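Local coordinates for protein SsfS6 (Streptomyces sp. SF2575, PDB 4FZR) that belongs to the GT-B superfamily and pairs two Rossmann-like domains, each built on a parallel beta-sheet, at residues 268-273 / 289-294; 51-56 / 71-76; 91-96 / 332-337. All blocks are in the same frame, centred on the assembly; numbering follows the deposited sequence.

Contact 1: residues 268-273 / 289-294; sequences VVAVSD and AGQFPL
At the C-terminal ends of two neighbouring parallel strands in the Rossmann-like sheet of the C-terminal half, V269 is bridged to A289, where the edge strand 286-289 runs beside 266-269. Past this bridge the two chains stay close as loops. G290, with phi 145° and no side chain, turns its carbonyl O toward 268-273, where it receives a CA-H...O contact from A270, with A270 CA 3.4 Å from G290 O and an angle of 161° at the hydrogen. A weak hydrogen bond from V271 N, at 3.4 Å from G290 O, adds to it.

The apolar part centres on A270. The ring of F292 brings its edge to A270 CA, and F292 CD2 lies 4.0 Å from A270 CB; T233 also packs on this alanine, while W220 meets the F292 ring edge-to-face. Exposed Q291, its chain bent at chi2 (61°), lies alongside the backbone of V271 and S272, with Q291 NE2 3.8 Å from S272 N. L294, in the first turn of helix 294-297, reaches back toward the strand end, its CD1 4.1 Å from A270 CB.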
ATOM      1  N   VAL A 268       8.099  -5.560  25.519  1.00 47.85           N
ATOM      2  CA  VAL A 268       7.074  -5.990  24.577  1.00 52.92           C
ATOM      3  C   VAL A 268       7.739  -6.903  23.554  1.00 49.13           C
ATOM      4  O   VAL A 268       8.869  -6.656  23.132  1.00 41.36           O
ATOM      5  CB  VAL A 268       6.384  -4.800  23.869  1.00 47.28           C
ATOM      6  CG1 VAL A 268       5.754  -3.862  24.893  1.00 47.11           C
ATOM      7  CG2 VAL A 268       7.366  -4.049  22.991  1.00 44.76           C
ATOM      8  N   VAL A 269       7.049  -7.972  23.173  1.00 53.28           N
ATOM      9  CA  VAL A 269       7.628  -8.954  22.268  1.00 58.12           C
ATOM     10  C   VAL A 269       6.831  -9.018  20.967  1.00 54.03           C
ATOM     11  O   VAL A 269       5.766  -9.634  20.907  1.00 59.27           O
ATOM     12  CB  VAL A 269       7.678 -10.346  22.922  1.00 53.11           C
ATOM     13  CG1 VAL A 269       8.434 -11.319  22.035  1.00 55.63           C
ATOM     14  CG2 VAL A 269       8.321 -10.261  24.310  1.00 44.58           C
ATOM     15  N   ALA A 270       7.356  -8.375  19.929  1.00 47.12           N
ATOM     16  CA  ALA A 270       6.681  -8.317  18.638  1.00 64.33           C
ATOM     17  C   ALA A 270       7.050  -9.515  17.772  1.00 71.19           C
ATOM     18  O   ALA A 270       8.015  -9.468  17.010  1.00 61.74           O
ATOM     19  CB  ALA A 270       7.023  -7.020  17.921  1.00 59.57           C
ATOM     20  N   VAL A 271       6.273 -10.587  17.894  1.00 77.73           N
ATOM     21  CA  VAL A 271       6.479 -11.783  17.089  1.00 73.78           C
ATOM     22  C   VAL A 271       5.138 -12.385  16.687  1.00 83.13           C
ATOM     23  O   VAL A 271       4.082 -11.864  17.044  1.00 81.79           O
ATOM     24  CB  VAL A 271       7.294 -12.844  17.852  1.00 72.20           C
ATOM     25  CG1 VAL A 271       8.710 -12.346  18.102  1.00 73.02           C
ATOM     26  CG2 VAL A 271       6.609 -13.212  19.162  1.00 57.55           C
ATOM     27  N   SER A 272       5.183 -13.479  15.934  1.00 82.57           N
ATOM     28  CA  SER A 272       3.967 -14.172  15.521  1.00 79.95           C
ATOM     29  C   SER A 272       3.573 -15.247  16.535  1.00 79.65           C
ATOM     30  O   SER A 272       2.430 -15.301  16.990  1.00 80.01           O
ATOM     31  CB  SER A 272       4.163 -14.803  14.142  1.00 88.40           C
ATOM     32  OG  SER A 272       5.329 -15.605  14.112  1.00 84.55           O
ATOM     33  N   ASP A 273       4.534 -16.105  16.875  1.00 90.05           N
ATOM     34  CA  ASP A 273       4.330 -17.181  17.848  1.00 85.60           C
ATOM     35  C   ASP A 273       4.622 -16.720  19.278  1.00 78.75           C
ATOM     36  O   ASP A 273       3.940 -17.132  20.225  1.00 65.50           O
ATOM     37  CB  ASP A 273       5.208 -18.389  17.497  1.00 83.38           C
ATOM     38  CG  ASP A 273       6.669 -18.015  17.300  1.00 91.83           C
ATOM     39  OD1 ASP A 273       7.063 -16.893  17.698  1.00 81.53           O
ATOM     40  OD2 ASP A 273       7.435 -18.842  16.754  1.00 84.35           O
ATOM     41  N   ALA A 289       2.036  -9.286  23.844  1.00 80.21           N
ATOM     42  CA  ALA A 289       2.305 -10.575  23.223  1.00 82.07           C
ATOM     43  C   ALA A 289       1.613 -10.698  21.873  1.00 80.35           C
ATOM     44  O   ALA A 289       0.397 -10.866  21.803  1.00 96.05           O
ATOM     45  CB  ALA A 289       1.851 -11.697  24.142  1.00 89.93           C
ATOM     46  N   GLY A 290       2.398 -10.622  20.802  1.00 76.24           N
ATOM     47  CA  GLY A 290       1.866 -10.802  19.465  1.00 93.10           C
ATOM     48  C   GLY A 290       2.535  -9.925  18.428  1.00 86.60           C
ATOM     49  O   GLY A 290       3.345  -9.059  18.757  1.00 83.97           O
ATOM     50  N   GLN A 291       2.194 -10.156  17.164  1.00 85.99           N
ATOM     51  CA  GLN A 291       2.765  -9.385  16.069  1.00 89.54           C
ATOM     52  C   GLN A 291       2.219  -7.963  16.079  1.00 87.80           C
ATOM     53  O   GLN A 291       1.005  -7.752  16.085  1.00 87.14           O
ATOM     54  CB  GLN A 291       2.465 -10.053  14.726  1.00 89.61           C
ATOM     55  CG  GLN A 291       3.214  -9.440  13.550  1.00 97.59           C
ATOM     56  CD  GLN A 291       4.723  -9.537  13.695  1.00 99.41           C
ATOM     57  OE1 GLN A 291       5.385  -8.576  14.086  1.00 91.66           O
ATOM     58  NE2 GLN A 291       5.276 -10.703  13.373  1.00 93.35           N
ATOM     59  N   PHE A 292       3.124  -6.989  16.083  1.00 83.02           N
ATOM     60  CA  PHE A 292       2.741  -5.584  16.084  1.00 79.84           C
ATOM     61  C   PHE A 292       3.308  -4.869  14.866  1.00 81.70           C
ATOM     62  O   PHE A 292       4.326  -5.287  14.310  1.00 79.21           O
ATOM     63  CB  PHE A 292       3.239  -4.902  17.359  1.00 71.95           C
ATOM     64  CG  PHE A 292       2.642  -5.465  18.614  1.00 73.92           C
ATOM     65  CD1 PHE A 292       1.314  -5.234  18.926  1.00 77.33           C
ATOM     66  CD2 PHE A 292       3.408  -6.224  19.482  1.00 80.61           C
ATOM     67  CE1 PHE A 292       0.758  -5.751  20.078  1.00 73.80           C
ATOM     68  CE2 PHE A 292       2.856  -6.745  20.638  1.00 80.34           C
ATOM     69  CZ  PHE A 292       1.529  -6.506  20.934  1.00 74.45           C
ATOM     70  N   PRO A 293       2.644  -3.783  14.439  1.00 77.94           N
ATOM     71  CA  PRO A 293       3.227  -2.961  13.376  1.00 78.51           C
ATOM     72  C   PRO A 293       4.555  -2.392  13.856  1.00 61.51           C
ATOM     73  O   PRO A 293       4.576  -1.364  14.536  1.00 57.79           O
ATOM     74  CB  PRO A 293       2.191  -1.852  13.177  1.00 74.06           C
ATOM     75  CG  PRO A 293       1.453  -1.782  14.475  1.00 69.55           C
ATOM     76  CD  PRO A 293       1.407  -3.192  14.979  1.00 71.57           C
ATOM     77  N   LEU A 294       5.648  -3.064  13.512  1.00 51.82           N
ATOM     78  CA  LEU A 294       6.946  -2.755  14.098  1.00 61.31           C
ATOM     79  C   LEU A 294       7.325  -1.292  13.885  1.00 56.28           C
ATOM     80  O   LEU A 294       7.871  -0.652  14.784  1.00 51.36           O
ATOM     81  CB  LEU A 294       8.028  -3.677  13.531  1.00 52.63           C
ATOM     82  CG  LEU A 294       9.294  -3.788  14.382  1.00 62.95           C
ATOM     83  CD1 LEU A 294       8.964  -4.142  15.832  1.00 62.59           C
ATOM     84  CD2 LEU A 294      10.244  -4.818  13.793  1.00 54.49           C
TER

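Contact 2: residues 51-56 / 71-76; sequences SENMGP and SLDMPE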
ATOM      1  N   SER A  51       7.738 -15.434  -5.795  1.00 23.01           N
ATOM      2  CA  SER A  51       7.329 -16.815  -5.556  1.00 23.53           C
ATOM      3  C   SER A  51       5.905 -16.872  -4.999  1.00 22.36           C
ATOM      4  O   SER A  51       5.458 -15.952  -4.314  1.00 22.92           O
ATOM      5  CB  SER A  51       8.304 -17.507  -4.601  1.00 16.58           C
ATOM      6  OG  SER A  51       8.263 -16.919  -3.312  1.00 18.02           O
ATOM      7  N   GLU A  52       5.203 -17.960  -5.299  1.00 23.49           N
ATOM      8  CA  GLU A  52       3.804 -18.124  -4.915  1.00 22.54           C
ATOM      9  C   GLU A  52       3.557 -17.799  -3.446  1.00 22.09           C
ATOM     10  O   GLU A  52       2.523 -17.227  -3.094  1.00 27.94           O
ATOM     11  CB  GLU A  52       3.354 -19.558  -5.193  1.00 30.12           C
ATOM     12  CG  GLU A  52       1.904 -19.831  -4.829  1.00 35.47           C
ATOM     13  CD  GLU A  52       0.938 -19.283  -5.859  1.00 51.36           C
ATOM     14  OE1 GLU A  52       1.142 -19.552  -7.062  1.00 56.88           O
ATOM     15  OE2 GLU A  52      -0.018 -18.578  -5.470  1.00 53.68           O
ATOM     16  N   ASN A  53       4.503 -18.170  -2.590  1.00 18.10           N
ATOM     17  CA  ASN A  53       4.330 -18.004  -1.148  1.00 19.03           C
ATOM     18  C   ASN A  53       4.466 -16.559  -0.667  1.00 17.97           C
ATOM     19  O   ASN A  53       4.174 -16.251   0.489  1.00 17.31           O
ATOM     20  CB  ASN A  53       5.291 -18.917  -0.377  1.00 16.31           C
ATOM     21  CG  ASN A  53       6.749 -18.630  -0.680  1.00 18.98           C
ATOM     22  OD1 ASN A  53       7.221 -18.848  -1.795  1.00 20.69           O
ATOM     23  ND2 ASN A  53       7.478 -18.158   0.325  1.00 16.22           N
HETATM   24  N   MSE A  54       4.900 -15.672  -1.555  1.00 16.69           N
HETATM   25  CA  MSE A  54       4.973 -14.251  -1.232  1.00 17.85           C
HETATM   26  C   MSE A  54       3.677 -13.518  -1.598  1.00 17.60           C
HETATM   27  O   MSE A  54       3.511 -12.343  -1.277  1.00 14.29           O
HETATM   28  CB  MSE A  54       6.174 -13.613  -1.939  1.00 17.11           C
HETATM   29  CG  MSE A  54       7.529 -14.001  -1.339  1.00 22.54           C
HETATM   30 SE   MSE A  54       7.739 -13.372   0.497  1.00 29.51          SE
HETATM   31  CE  MSE A  54       7.137 -14.955   1.474  1.00 29.44           C
ATOM     32  N   GLY A  55       2.752 -14.224  -2.246  1.00 16.56           N
ATOM     33  CA  GLY A  55       1.491 -13.641  -2.678  1.00 18.99           C
ATOM     34  C   GLY A  55       0.797 -12.796  -1.626  1.00 19.87           C
ATOM     35  O   GLY A  55       0.497 -11.629  -1.870  1.00 14.85           O
ATOM     36  N   PRO A  56       0.527 -13.385  -0.451  1.00 20.42           N
ATOM     37  CA  PRO A  56      -0.168 -12.691   0.642  1.00 24.00           C
ATOM     38  C   PRO A  56       0.580 -11.460   1.160  1.00 20.67           C
ATOM     39  O   PRO A  56      -0.052 -10.489   1.581  1.00 21.62           O
ATOM     40  CB  PRO A  56      -0.247 -13.757   1.741  1.00 19.23           C
ATOM     41  CG  PRO A  56      -0.141 -15.051   1.030  1.00 15.82           C
ATOM     42  CD  PRO A  56       0.765 -14.804  -0.138  1.00 21.04           C
ATOM     43  N   SER A  71       5.808 -22.208  -4.296  1.00 25.33           N
ATOM     44  CA  SER A  71       6.323 -21.826  -2.983  1.00 22.79           C
ATOM     45  C   SER A  71       7.782 -22.271  -2.796  1.00 29.64           C
ATOM     46  O   SER A  71       8.175 -23.346  -3.244  1.00 26.62           O
ATOM     47  CB  SER A  71       5.439 -22.414  -1.881  1.00 23.59           C
ATOM     48  OG  SER A  71       5.960 -22.116  -0.599  1.00 34.19           O
ATOM     49  N   LEU A  72       8.580 -21.433  -2.139  1.00 30.44           N
ATOM     50  CA  LEU A  72      10.022 -21.646  -2.045  1.00 29.89           C
ATOM     51  C   LEU A  72      10.611 -20.962  -0.824  1.00 35.52           C
ATOM     52  O   LEU A  72      10.136 -19.916  -0.401  1.00 40.67           O
ATOM     53  CB  LEU A  72      10.709 -21.040  -3.267  1.00 33.14           C
ATOM     54  CG  LEU A  72      11.328 -21.939  -4.335  1.00 41.07           C
ATOM     55  CD1 LEU A  72      12.253 -21.117  -5.219  1.00 41.76           C
ATOM     56  CD2 LEU A  72      12.078 -23.107  -3.730  1.00 42.11           C
ATOM     57  N   ASP A  73      11.672 -21.543  -0.279  1.00 31.78           N
ATOM     58  CA  ASP A  73      12.471 -20.869   0.728  1.00 33.69           C
ATOM     59  C   ASP A  73      13.924 -20.980   0.301  1.00 33.32           C
ATOM     60  O   ASP A  73      14.277 -21.825  -0.515  1.00 28.24           O
ATOM     61  CB  ASP A  73      12.222 -21.466   2.112  1.00 34.10           C
ATOM     62  CG  ASP A  73      10.794 -21.251   2.579  1.00 60.01           C
ATOM     63  OD1 ASP A  73      10.205 -20.213   2.213  1.00 69.14           O
ATOM     64  OD2 ASP A  73      10.253 -22.120   3.294  1.00 69.98           O
HETATM   65  N   MSE A  74      14.758 -20.093   0.818  1.00 28.06           N
HETATM   66  CA  MSE A  74      16.133 -20.005   0.348  1.00 31.36           C
HETATM   67  C   MSE A  74      16.975 -21.265   0.596  1.00 32.27           C
HETATM   68  O   MSE A  74      17.700 -21.701  -0.298  1.00 32.46           O
HETATM   69  CB  MSE A  74      16.819 -18.776   0.945  1.00 35.95           C
HETATM   70  CG  MSE A  74      16.605 -17.505   0.139  1.00 44.07           C
HETATM   71 SE   MSE A  74      17.206 -17.674  -1.715  1.00 62.56          SE
HETATM   72  CE  MSE A  74      18.942 -18.523  -1.415  1.00 25.67           C
ATOM     73  N   PRO A  75      16.885 -21.856   1.801  1.00 35.88           N
ATOM     74  CA  PRO A  75      17.666 -23.070   2.080  1.00 33.23           C
ATOM     75  C   PRO A  75      17.480 -24.126   1.001  1.00 31.63           C
ATOM     76  O   PRO A  75      18.439 -24.768   0.577  1.00 29.32           O
ATOM     77  CB  PRO A  75      17.082 -23.563   3.404  1.00 26.54           C
ATOM     78  CG  PRO A  75      16.586 -22.328   4.070  1.00 34.10           C
ATOM     79  CD  PRO A  75      16.077 -21.444   2.964  1.00 36.91           C
ATOM     80  N   GLU A  76      16.234 -24.292   0.573  1.00 33.49           N
ATOM     81  CA  GLU A  76      15.886 -25.197  -0.513  1.00 34.17           C
ATOM     82  C   GLU A  76      16.849 -25.076  -1.691  1.00 33.14           C
ATOM     83  O   GLU A  76      17.241 -26.081  -2.283  1.00 33.21           O
ATOM     84  CB  GLU A  76      14.475 -24.877  -0.998  1.00 39.27           C
ATOM     85  CG  GLU A  76      13.579 -26.073  -1.145  1.00 44.96           C
ATOM     86  CD  GLU A  76      12.124 -25.672  -1.261  1.00 48.03           C
ATOM     87  OE1 GLU A  76      11.697 -24.775  -0.501  1.00 41.93           O
ATOM     88  OE2 GLU A  76      11.410 -26.244  -2.110  1.00 42.05           O
TER
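N53 and the backbone of L72 form the tight part of this contact, where the 3-10 turn 52-54 after strand 45-51 meets the loop leading into helix 74-78. N53 CG stands between the backbone N and the carbonyl carbon (chi1 60°), and the amide it carries presents OD1 to the N-H of L72 and ND2 to its C=O. L72 N donates to N53 OD1 at 2.9 Å, with an N-H...O angle of 151°, while N53 ND2 gives a weak bond of 3.3 Å back to L72 O. On the other face of the amide plane S51 OG donates to N53 OD1 at 2.7 Å. Both donors therefore stand well out of that plane, on opposite sides of it. A further bond from N53 ND2 to C24 O fixes the rotation of the amide. Buried L72 packs on L107 and R110 of helix 93-122, and S51 on M111 of the same helix.

The packing is sparser toward solvent, where exposed S71 sets its OG 3.3 Å from N53 CB and D73 OD1 stays 3.9 Å from N53 ND2. E52 meets S71 N through its CB and also packs on Q216 of the second subunit. Gripped through both its oxygen and its nitrogen, the neutral N53 amide joins the 3-10 turn to the loop by matching a backbone N-H and, more weakly, a C=O, with no ion pair between the segments.

Contact 3: residues 91-96 / 332-337; sequences REEKPL and VWDSAR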
ATOM      1  N   ARG A  91      33.020 -22.188   6.514  1.00 64.73           N
ATOM      2  CA  ARG A  91      33.101 -21.530   7.813  1.00 69.69           C
ATOM      3  C   ARG A  91      33.825 -20.191   7.698  1.00 59.96           C
ATOM      4  O   ARG A  91      33.500 -19.239   8.409  1.00 59.26           O
ATOM      5  CB  ARG A  91      33.781 -22.430   8.848  1.00 77.58           C
ATOM      6  CG  ARG A  91      33.648 -21.926  10.283  1.00 82.79           C
ATOM      7  CD  ARG A  91      32.183 -21.793  10.703  1.00 83.04           C
ATOM      8  NE  ARG A  91      32.023 -21.057  11.954  1.00 87.22           N
ATOM      9  CZ  ARG A  91      30.848 -20.743  12.492  1.00 86.03           C
ATOM     10  NH1 ARG A  91      29.717 -21.100  11.895  1.00 79.74           N
ATOM     11  NH2 ARG A  91      30.800 -20.068  13.631  1.00 73.48           N
ATOM     12  N   GLU A  92      34.799 -20.117   6.798  1.00 53.82           N
ATOM     13  CA  GLU A  92      35.467 -18.854   6.509  1.00 51.62           C
ATOM     14  C   GLU A  92      34.480 -17.918   5.825  1.00 48.88           C
ATOM     15  O   GLU A  92      33.650 -18.353   5.029  1.00 52.37           O
ATOM     16  CB  GLU A  92      36.697 -19.072   5.626  1.00 55.05           C
ATOM     17  CG  GLU A  92      37.814 -19.856   6.302  1.00 67.00           C
ATOM     18  CD  GLU A  92      39.121 -19.799   5.532  1.00 73.83           C
ATOM     19  OE1 GLU A  92      39.555 -20.849   5.014  1.00 64.07           O
ATOM     20  OE2 GLU A  92      39.717 -18.704   5.454  1.00 79.50           O
ATOM     21  N   GLU A  93      34.577 -16.631   6.135  1.00 49.12           N
ATOM     22  CA  GLU A  93      33.587 -15.659   5.688  1.00 48.76           C
ATOM     23  C   GLU A  93      33.545 -15.464   4.174  1.00 54.09           C
ATOM     24  O   GLU A  93      32.464 -15.368   3.588  1.00 57.46           O
ATOM     25  CB  GLU A  93      33.836 -14.313   6.369  1.00 43.16           C
ATOM     26  CG  GLU A  93      33.125 -13.149   5.705  1.00 55.20           C
ATOM     27  CD  GLU A  93      32.885 -11.995   6.658  1.00 63.88           C
ATOM     28  OE1 GLU A  93      32.886 -12.226   7.885  1.00 75.62           O
ATOM     29  OE2 GLU A  93      32.696 -10.856   6.180  1.00 66.27           O
ATOM     30  N   LYS A  94      34.709 -15.403   3.538  1.00 44.73           N
ATOM     31  CA  LYS A  94      34.771 -15.055   2.120  1.00 51.35           C
ATOM     32  C   LYS A  94      34.149 -16.120   1.215  1.00 49.82           C
ATOM     33  O   LYS A  94      33.255 -15.816   0.425  1.00 45.37           O
ATOM     34  CB  LYS A  94      36.210 -14.771   1.687  1.00 42.62           C
ATOM     35  CG  LYS A  94      36.304 -14.070   0.344  1.00 56.14           C
ATOM     36  CD  LYS A  94      37.025 -14.920  -0.691  1.00 60.38           C
ATOM     37  CE  LYS A  94      37.220 -14.164  -1.999  1.00 64.70           C
ATOM     38  NZ  LYS A  94      37.988 -12.897  -1.819  1.00 65.31           N
ATOM     39  N   PRO A  95      34.613 -17.374   1.324  1.00 53.39           N
ATOM     40  CA  PRO A  95      33.999 -18.401   0.478  1.00 48.06           C
ATOM     41  C   PRO A  95      32.542 -18.651   0.860  1.00 46.18           C
ATOM     42  O   PRO A  95      31.787 -19.220   0.071  1.00 39.24           O
ATOM     43  CB  PRO A  95      34.851 -19.639   0.760  1.00 40.01           C
ATOM     44  CG  PRO A  95      35.361 -19.428   2.140  1.00 50.91           C
ATOM     45  CD  PRO A  95      35.586 -17.947   2.270  1.00 47.15           C
ATOM     46  N   LEU A  96      32.159 -18.225   2.061  1.00 45.88           N
ATOM     47  CA  LEU A  96      30.774 -18.313   2.511  1.00 43.06           C
ATOM     48  C   LEU A  96      29.925 -17.288   1.771  1.00 48.26           C
ATOM     49  O   LEU A  96      28.770 -17.546   1.436  1.00 38.01           O
ATOM     50  CB  LEU A  96      30.687 -18.066   4.017  1.00 36.84           C
ATOM     51  CG  LEU A  96      29.296 -18.126   4.647  1.00 41.69           C
ATOM     52  CD1 LEU A  96      28.627 -19.440   4.322  1.00 44.35           C
ATOM     53  CD2 LEU A  96      29.397 -17.947   6.152  1.00 58.80           C
ATOM     54  N   VAL A 332      24.137 -10.499   6.769  1.00 58.24           N
ATOM     55  CA  VAL A 332      23.779  -9.380   7.638  1.00 54.40           C
ATOM     56  C   VAL A 332      24.938  -9.000   8.551  1.00 54.10           C
ATOM     57  O   VAL A 332      24.863  -8.013   9.280  1.00 51.31           O
ATOM     58  CB  VAL A 332      22.534  -9.699   8.510  1.00 50.02           C
ATOM     59  CG1 VAL A 332      21.523 -10.513   7.717  1.00 50.08           C
ATOM     60  CG2 VAL A 332      22.922 -10.437   9.789  1.00 44.54           C
ATOM     61  N   TRP A 333      26.006  -9.791   8.508  1.00 52.36           N
ATOM     62  CA  TRP A 333      27.189  -9.538   9.326  1.00 61.23           C
ATOM     63  C   TRP A 333      27.738  -8.127   9.116  1.00 60.46           C
ATOM     64  O   TRP A 333      28.063  -7.430  10.078  1.00 47.60           O
ATOM     65  CB  TRP A 333      28.289 -10.558   9.006  1.00 61.50           C
ATOM     66  CG  TRP A 333      28.071 -11.913   9.615  1.00 64.53           C
ATOM     67  CD1 TRP A 333      27.124 -12.256  10.535  1.00 61.30           C
ATOM     68  CD2 TRP A 333      28.820 -13.106   9.347  1.00 70.17           C
ATOM     69  NE1 TRP A 333      27.236 -13.586  10.857  1.00 68.77           N
ATOM     70  CE2 TRP A 333      28.270 -14.131  10.142  1.00 76.85           C
ATOM     71  CE3 TRP A 333      29.903 -13.407   8.513  1.00 73.95           C
ATOM     72  CZ2 TRP A 333      28.764 -15.436  10.127  1.00 69.84           C
ATOM     73  CZ3 TRP A 333      30.393 -14.705   8.501  1.00 70.29           C
ATOM     74  CH2 TRP A 333      29.822 -15.701   9.303  1.00 68.28           C
ATOM     75  N   ASP A 334      27.835  -7.717   7.856  1.00 52.68           N
ATOM     76  CA  ASP A 334      28.438  -6.435   7.502  1.00 52.48           C
ATOM     77  C   ASP A 334      27.647  -5.250   8.050  1.00 53.77           C
ATOM     78  O   ASP A 334      28.226  -4.234   8.433  1.00 46.26           O
ATOM     79  CB  ASP A 334      28.560  -6.307   5.981  1.00 61.12           C
ATOM     80  CG  ASP A 334      29.634  -7.208   5.401  1.00 70.41           C
ATOM     81  OD1 ASP A 334      29.996  -8.208   6.057  1.00 68.98           O
ATOM     82  OD2 ASP A 334      30.112  -6.914   4.285  1.00 71.49           O
ATOM     83  N   SER A 335      26.322  -5.377   8.075  1.00 51.75           N
ATOM     84  CA  SER A 335      25.461  -4.299   8.556  1.00 56.03           C
ATOM     85  C   SER A 335      25.544  -4.136  10.074  1.00 47.80           C
ATOM     86  O   SER A 335      25.414  -3.026  10.594  1.00 41.64           O
ATOM     87  CB  SER A 335      24.007  -4.528   8.120  1.00 48.16           C
ATOM     88  OG  SER A 335      23.519  -5.792   8.536  1.00 67.55           O
ATOM     89  N   ALA A 336      25.773  -5.236  10.782  1.00 47.77           N
ATOM     90  CA  ALA A 336      25.882  -5.195  12.236  1.00 42.93           C
ATOM     91  C   ALA A 336      27.221  -4.593  12.659  1.00 50.76           C
ATOM     92  O   ALA A 336      27.312  -3.920  13.686  1.00 40.61           O
ATOM     93  CB  ALA A 336      25.708  -6.589  12.823  1.00 35.53           C
ATOM     94  N   ARG A 337      28.255  -4.833  11.858  1.00 45.73           N
ATOM     95  CA  ARG A 337      29.564  -4.242  12.107  1.00 45.49           C
ATOM     96  C   ARG A 337      29.479  -2.730  11.939  1.00 44.48           C
ATOM     97  O   ARG A 337      29.863  -1.972  12.831  1.00 39.69           O
ATOM     98  CB  ARG A 337      30.610  -4.823  11.154  1.00 46.84           C
ATOM     99  CG  ARG A 337      30.914  -6.291  11.396  1.00 56.01           C
ATOM    100  CD  ARG A 337      31.941  -6.827  10.412  1.00 64.88           C
ATOM    101  NE  ARG A 337      31.759  -8.255  10.162  1.00 67.48           N
ATOM    102  CZ  ARG A 337      32.702  -9.067   9.692  1.00 68.44           C
ATOM    103  NH1 ARG A 337      33.917  -8.607   9.422  1.00 68.61           N
ATOM    104  NH2 ARG A 337      32.431 -10.350   9.500  1.00 63.10           N
TER
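E93 and R337 reach toward each other tip to tip across the two halves of the chain, in a surface contact between the N-terminal parts of helices 93-122 and 333-341. The charged part is their salt bridge: R337 NH2 is modelled 2.5 Å from E93 OE1, which sits at the edge of the guanidinium, near its plane. That distance is doubtfully short and is no sign of a strong bond; the hydrogen bond is weak, bent to 125° at the hydrogen, and the carboxylate and guanidinium planes stand 74° apart. E93 has CG anti to the backbone N (chi1 164°), and its chain runs extended from there. Its other oxygen, OE2, is 3.8 Å from D334 OD1, a proximity of like charges that R337 would partly offset.

The nonpolar and mixed contacts both involve W333. E93 OE1 lies near W333 CE3 as the two side chains slide past each other in opposite directions. L96 crosses the indole at about a right angle, with its CD2 3.9 Å from W333 CH2.

Around the contact, L96 also packs on M89, D334 rests on A155 and P157, and R337 lies against E347 of strand 345-347, an edge strand of the C-terminal sheet within this chain.

In the fold
Two of the contacts are local and one spans the fold. Contact 1 joins adjacent strand ends in the C-terminal sheet, and contact 2 joins a 3-10 turn to a loop of the N-terminal half; both are partly buried. Contact 3 lies at the surface and bridges the two halves. Helix 93-122 links contacts 2 and 3: it supplies E93 and L96 to contact 3, and further along its L107 and R110 pack on L72 of contact 2. Backbone and apolar packing dominate contact 1, a side-chain amide paired with backbone contact 2, and a salt bridge beside a tryptophan contact 3. None touches another, the nearest atoms of any two being about 10 to 14 Å apart.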